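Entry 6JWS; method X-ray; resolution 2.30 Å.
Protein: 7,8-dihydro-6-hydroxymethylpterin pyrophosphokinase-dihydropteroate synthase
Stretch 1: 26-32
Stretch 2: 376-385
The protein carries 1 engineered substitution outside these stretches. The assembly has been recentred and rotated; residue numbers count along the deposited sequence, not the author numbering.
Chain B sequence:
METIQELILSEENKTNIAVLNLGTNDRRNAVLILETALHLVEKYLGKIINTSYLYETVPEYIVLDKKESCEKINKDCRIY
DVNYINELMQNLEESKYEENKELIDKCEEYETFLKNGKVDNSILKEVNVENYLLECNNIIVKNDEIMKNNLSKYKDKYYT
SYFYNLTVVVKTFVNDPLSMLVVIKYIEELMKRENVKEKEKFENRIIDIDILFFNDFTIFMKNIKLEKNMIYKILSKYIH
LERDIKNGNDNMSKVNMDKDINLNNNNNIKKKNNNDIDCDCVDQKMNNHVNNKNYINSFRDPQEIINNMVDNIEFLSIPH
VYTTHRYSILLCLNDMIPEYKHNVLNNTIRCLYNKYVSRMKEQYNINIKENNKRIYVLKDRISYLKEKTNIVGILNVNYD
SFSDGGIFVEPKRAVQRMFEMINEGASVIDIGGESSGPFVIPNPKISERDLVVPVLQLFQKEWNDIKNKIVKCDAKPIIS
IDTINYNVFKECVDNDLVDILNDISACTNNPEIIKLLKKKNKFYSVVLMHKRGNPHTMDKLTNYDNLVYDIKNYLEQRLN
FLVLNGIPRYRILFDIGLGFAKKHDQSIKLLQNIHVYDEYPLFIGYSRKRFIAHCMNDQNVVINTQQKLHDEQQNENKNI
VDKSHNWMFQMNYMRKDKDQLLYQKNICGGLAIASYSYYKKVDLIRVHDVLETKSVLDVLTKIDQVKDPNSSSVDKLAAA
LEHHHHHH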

# COMPACT_ATOMS: atom_id res chain seq x y z
N ASP B 26 -4.04 -33.49 -11.91
CA ASP B 26 -4.40 -32.81 -13.14
C ASP B 26 -4.89 -31.40 -12.82
O ASP B 26 -5.98 -31.22 -12.29
CB ASP B 26 -5.42 -33.66 -13.91
CG ASP B 26 -5.79 -33.12 -15.28
OD1 ASP B 26 -5.23 -32.08 -15.68
OD2 ASP B 26 -6.65 -33.75 -15.94
N ARG B 27 -4.08 -30.39 -13.17
CA ARG B 27 -4.33 -29.01 -12.82
C ARG B 27 -5.48 -28.42 -13.64
O ARG B 27 -6.42 -27.85 -13.07
CB ARG B 27 -3.04 -28.18 -12.91
CG ARG B 27 -3.25 -26.68 -12.93
CD ARG B 27 -1.97 -25.86 -12.92
NE ARG B 27 -2.11 -24.56 -13.56
CZ ARG B 27 -2.96 -23.59 -13.19
NH1 ARG B 27 -3.80 -23.77 -12.19
NH2 ARG B 27 -2.98 -22.45 -13.85
N ARG B 28 -5.41 -28.54 -14.98
CA ARG B 28 -6.38 -27.92 -15.88
C ARG B 28 -7.77 -28.39 -15.50
O ARG B 28 -8.71 -27.60 -15.56
CB ARG B 28 -6.06 -28.20 -17.36
CG ARG B 28 -6.96 -27.51 -18.39
CD ARG B 28 -6.86 -28.04 -19.83
NE ARG B 28 -7.21 -29.45 -20.06
CZ ARG B 28 -8.21 -29.91 -20.82
NH1 ARG B 28 -8.41 -31.22 -20.94
NH2 ARG B 28 -9.02 -29.08 -21.45
N ASN B 29 -7.88 -29.67 -15.09
CA ASN B 29 -9.18 -30.29 -14.86
C ASN B 29 -9.44 -30.52 -13.38
O ASN B 29 -10.38 -31.23 -13.02
CB ASN B 29 -9.31 -31.61 -15.63
CG ASN B 29 -9.35 -31.39 -17.12
OD1 ASN B 29 -8.52 -31.92 -17.85
ND2 ASN B 29 -10.31 -30.59 -17.58
N ALA B 30 -8.65 -29.89 -12.50
CA ALA B 30 -8.72 -30.19 -11.07
C ALA B 30 -10.15 -30.03 -10.55
O ALA B 30 -10.63 -30.89 -9.81
CB ALA B 30 -7.73 -29.35 -10.31
N VAL B 31 -10.83 -28.96 -10.96
CA VAL B 31 -12.18 -28.64 -10.50
C VAL B 31 -13.18 -29.67 -11.00
O VAL B 31 -13.99 -30.17 -10.22
CB VAL B 31 -12.62 -27.21 -10.90
CG1 VAL B 31 -14.03 -26.91 -10.42
CG2 VAL B 31 -11.65 -26.17 -10.37
N LEU B 32 -13.14 -29.98 -12.30
CA LEU B 32 -14.10 -30.90 -12.90
C LEU B 32 -13.94 -32.28 -12.27
O LEU B 32 -14.93 -32.91 -11.90
CB LEU B 32 -13.92 -30.92 -14.42
CG LEU B 32 -14.67 -32.02 -15.19
CD1 LEU B 32 -16.19 -31.88 -15.07
CD2 LEU B 32 -14.25 -32.01 -16.66
N TYR B 376 -10.15 -20.79 -4.39
CA TYR B 376 -11.60 -20.65 -4.46
C TYR B 376 -12.05 -20.80 -5.91
O TYR B 376 -11.22 -20.68 -6.82
CB TYR B 376 -12.07 -19.33 -3.82
CG TYR B 376 -11.74 -18.10 -4.62
CD1 TYR B 376 -10.47 -17.54 -4.56
CD2 TYR B 376 -12.67 -17.49 -5.46
CE1 TYR B 376 -10.14 -16.40 -5.26
CE2 TYR B 376 -12.34 -16.34 -6.18
CZ TYR B 376 -11.07 -15.79 -6.08
OH TYR B 376 -10.68 -14.67 -6.76
N VAL B 377 -13.36 -21.04 -6.14
CA VAL B 377 -13.83 -21.24 -7.51
C VAL B 377 -15.01 -20.30 -7.82
O VAL B 377 -15.99 -20.25 -7.08
CB VAL B 377 -14.17 -22.72 -7.81
CG1 VAL B 377 -14.73 -22.92 -9.21
CG2 VAL B 377 -12.96 -23.61 -7.61
N LEU B 378 -14.88 -19.54 -8.91
CA LEU B 378 -15.95 -18.64 -9.33
C LEU B 378 -16.90 -19.35 -10.28
O LEU B 378 -18.11 -19.18 -10.20
CB LEU B 378 -15.33 -17.42 -10.02
CG LEU B 378 -14.64 -16.43 -9.08
CD1 LEU B 378 -13.91 -15.35 -9.87
CD2 LEU B 378 -15.65 -15.82 -8.11
N LYS B 379 -16.33 -20.09 -11.23
CA LYS B 379 -17.14 -20.75 -12.24
C LYS B 379 -16.72 -22.22 -12.33
O LYS B 379 -17.31 -23.08 -11.67
CB LYS B 379 -17.08 -19.98 -13.56
CG LYS B 379 -18.00 -20.49 -14.66
CD LYS B 379 -17.75 -19.86 -16.03
CE LYS B 379 -18.42 -20.65 -17.15
NZ LYS B 379 -18.61 -19.85 -18.38
N ASP B 380 -15.66 -22.48 -13.10
CA ASP B 380 -15.19 -23.84 -13.33
C ASP B 380 -13.66 -23.89 -13.33
O ASP B 380 -13.09 -24.92 -13.67
CB ASP B 380 -15.85 -24.47 -14.58
CG ASP B 380 -15.72 -23.66 -15.86
OD1 ASP B 380 -14.81 -22.79 -15.94
OD2 ASP B 380 -16.53 -23.91 -16.80
N ARG B 381 -13.01 -22.79 -12.94
CA ARG B 381 -11.56 -22.72 -12.93
C ARG B 381 -11.03 -22.37 -11.53
O ARG B 381 -11.70 -21.72 -10.72
CB ARG B 381 -11.10 -21.70 -13.98
CG ARG B 381 -10.51 -22.30 -15.25
CD ARG B 381 -11.39 -23.23 -16.07
NE ARG B 381 -10.65 -24.39 -16.57
CZ ARG B 381 -11.05 -25.22 -17.54
NH1 ARG B 381 -12.21 -25.03 -18.16
NH2 ARG B 381 -10.29 -26.24 -17.90
N ILE B 382 -9.79 -22.80 -11.28
CA ILE B 382 -9.00 -22.48 -10.10
C ILE B 382 -8.70 -20.97 -10.04
O ILE B 382 -8.22 -20.39 -11.01
CB ILE B 382 -7.70 -23.30 -10.18
CG1 ILE B 382 -7.94 -24.77 -9.88
CG2 ILE B 382 -6.58 -22.72 -9.32
CD1 ILE B 382 -6.72 -25.61 -10.22
N SER B 383 -8.98 -20.36 -8.88
CA SER B 383 -8.46 -19.03 -8.53
C SER B 383 -7.67 -19.19 -7.24
O SER B 383 -8.15 -19.82 -6.30
CB SER B 383 -9.57 -18.01 -8.33
OG SER B 383 -10.27 -17.69 -9.54
N TYR B 384 -6.46 -18.63 -7.20
CA TYR B 384 -5.69 -18.69 -5.97
C TYR B 384 -6.15 -17.56 -5.06
O TYR B 384 -6.10 -16.39 -5.46
CB TYR B 384 -4.19 -18.54 -6.26
CG TYR B 384 -3.65 -19.66 -7.11
CD1 TYR B 384 -3.48 -20.93 -6.58
CD2 TYR B 384 -3.40 -19.47 -8.46
CE1 TYR B 384 -3.05 -21.97 -7.37
CE2 TYR B 384 -2.93 -20.50 -9.26
CZ TYR B 384 -2.76 -21.75 -8.71
OH TYR B 384 -2.29 -22.77 -9.48
N LEU B 385 -6.60 -17.92 -3.84
CA LEU B 385 -7.08 -16.92 -2.91
C LEU B 385 -5.99 -15.86 -2.73
O LEU B 385 -4.83 -16.20 -2.49
CB LEU B 385 -7.42 -17.57 -1.57
CG LEU B 385 -8.19 -16.65 -0.62
CD1 LEU B 385 -9.53 -16.29 -1.22
CD2 LEU B 385 -8.39 -17.29 0.74
O HOH W 1 -10.36 -26.96 -13.49

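The contact sets a turn that leads into a helix against a two-stranded hairpin-like segment, and the partners are at least 346 residues apart in sequence. On the first side, Arg27 to Ala30 form a type I beta turn, closed by the backbone hydrogen bond from Ala30 N to Arg27 O (3.1 Å), and a helix begins at Ala30. On the second, Tyr376 and Ser383 pair through both of their backbone polar groups, Tyr376 N to Ser383 O at 2.9 Å and Ser383 N to Tyr376 O at 3.1 Å, which ties the two strands together at that pair, with the connecting segment between them. The backbones come closest where Val31 CA lies 6.3 Å from Asp380 CA. Together the two sides bury 397 Å².

The apolar centre is small and built from Val31, Val377 and Ile382, with Ala30 beside them. Val31, with chi1 in t, points toward the other stretch and is the most covered residue of the contact. Its CG2 lies 4.0 Å from Val377 CG2 and 4.0 Å from Ile382 CG1, so one methyl touches both residues. Ile382, itself directed toward the helix, has an m,t rotamer that carries CD1 to 3.9 Å from Ala30 CB and 3.6 Å from Arg27 O. Val31 CB also packs 3.6 Å from Asp380 O, a van der Waals contact with the loop backbone.

Direct polar bonding across the stretches is sparse. Arg381 starts with its CA-to-CB bond pointing away, yet its long side chain returns, and NH2 donates a weak hydrogen bond to Arg28 O (3.1 Å, with an N-H...O angle of 134°). The same NH2 rests 3.6 Å from Arg28 CG, so it also touches the Arg28 side chain. Arg27 reaches across as well, but its NH1 approaches Tyr384 OH at 3.3 Å with an angle too poor for a hydrogen bond; that hydroxyl is satisfied elsewhere in the structure. Arg27 is poorly ordered, in keeping with a loose contact at an exposed position.

Water 1 completes the polar seam. It donates to Arg28 O (2.7 Å from the water O), accepts from Val31 N (3.3 Å from the water O) and donates weakly to Asp380 O (3.4 Å from the water O). Arg28 O thus serves both water and Arg381. The rule to read here is compact apolar packing, with backbone polar groups served by one solvent molecule and one arginine side chain, the latter through a weak bond.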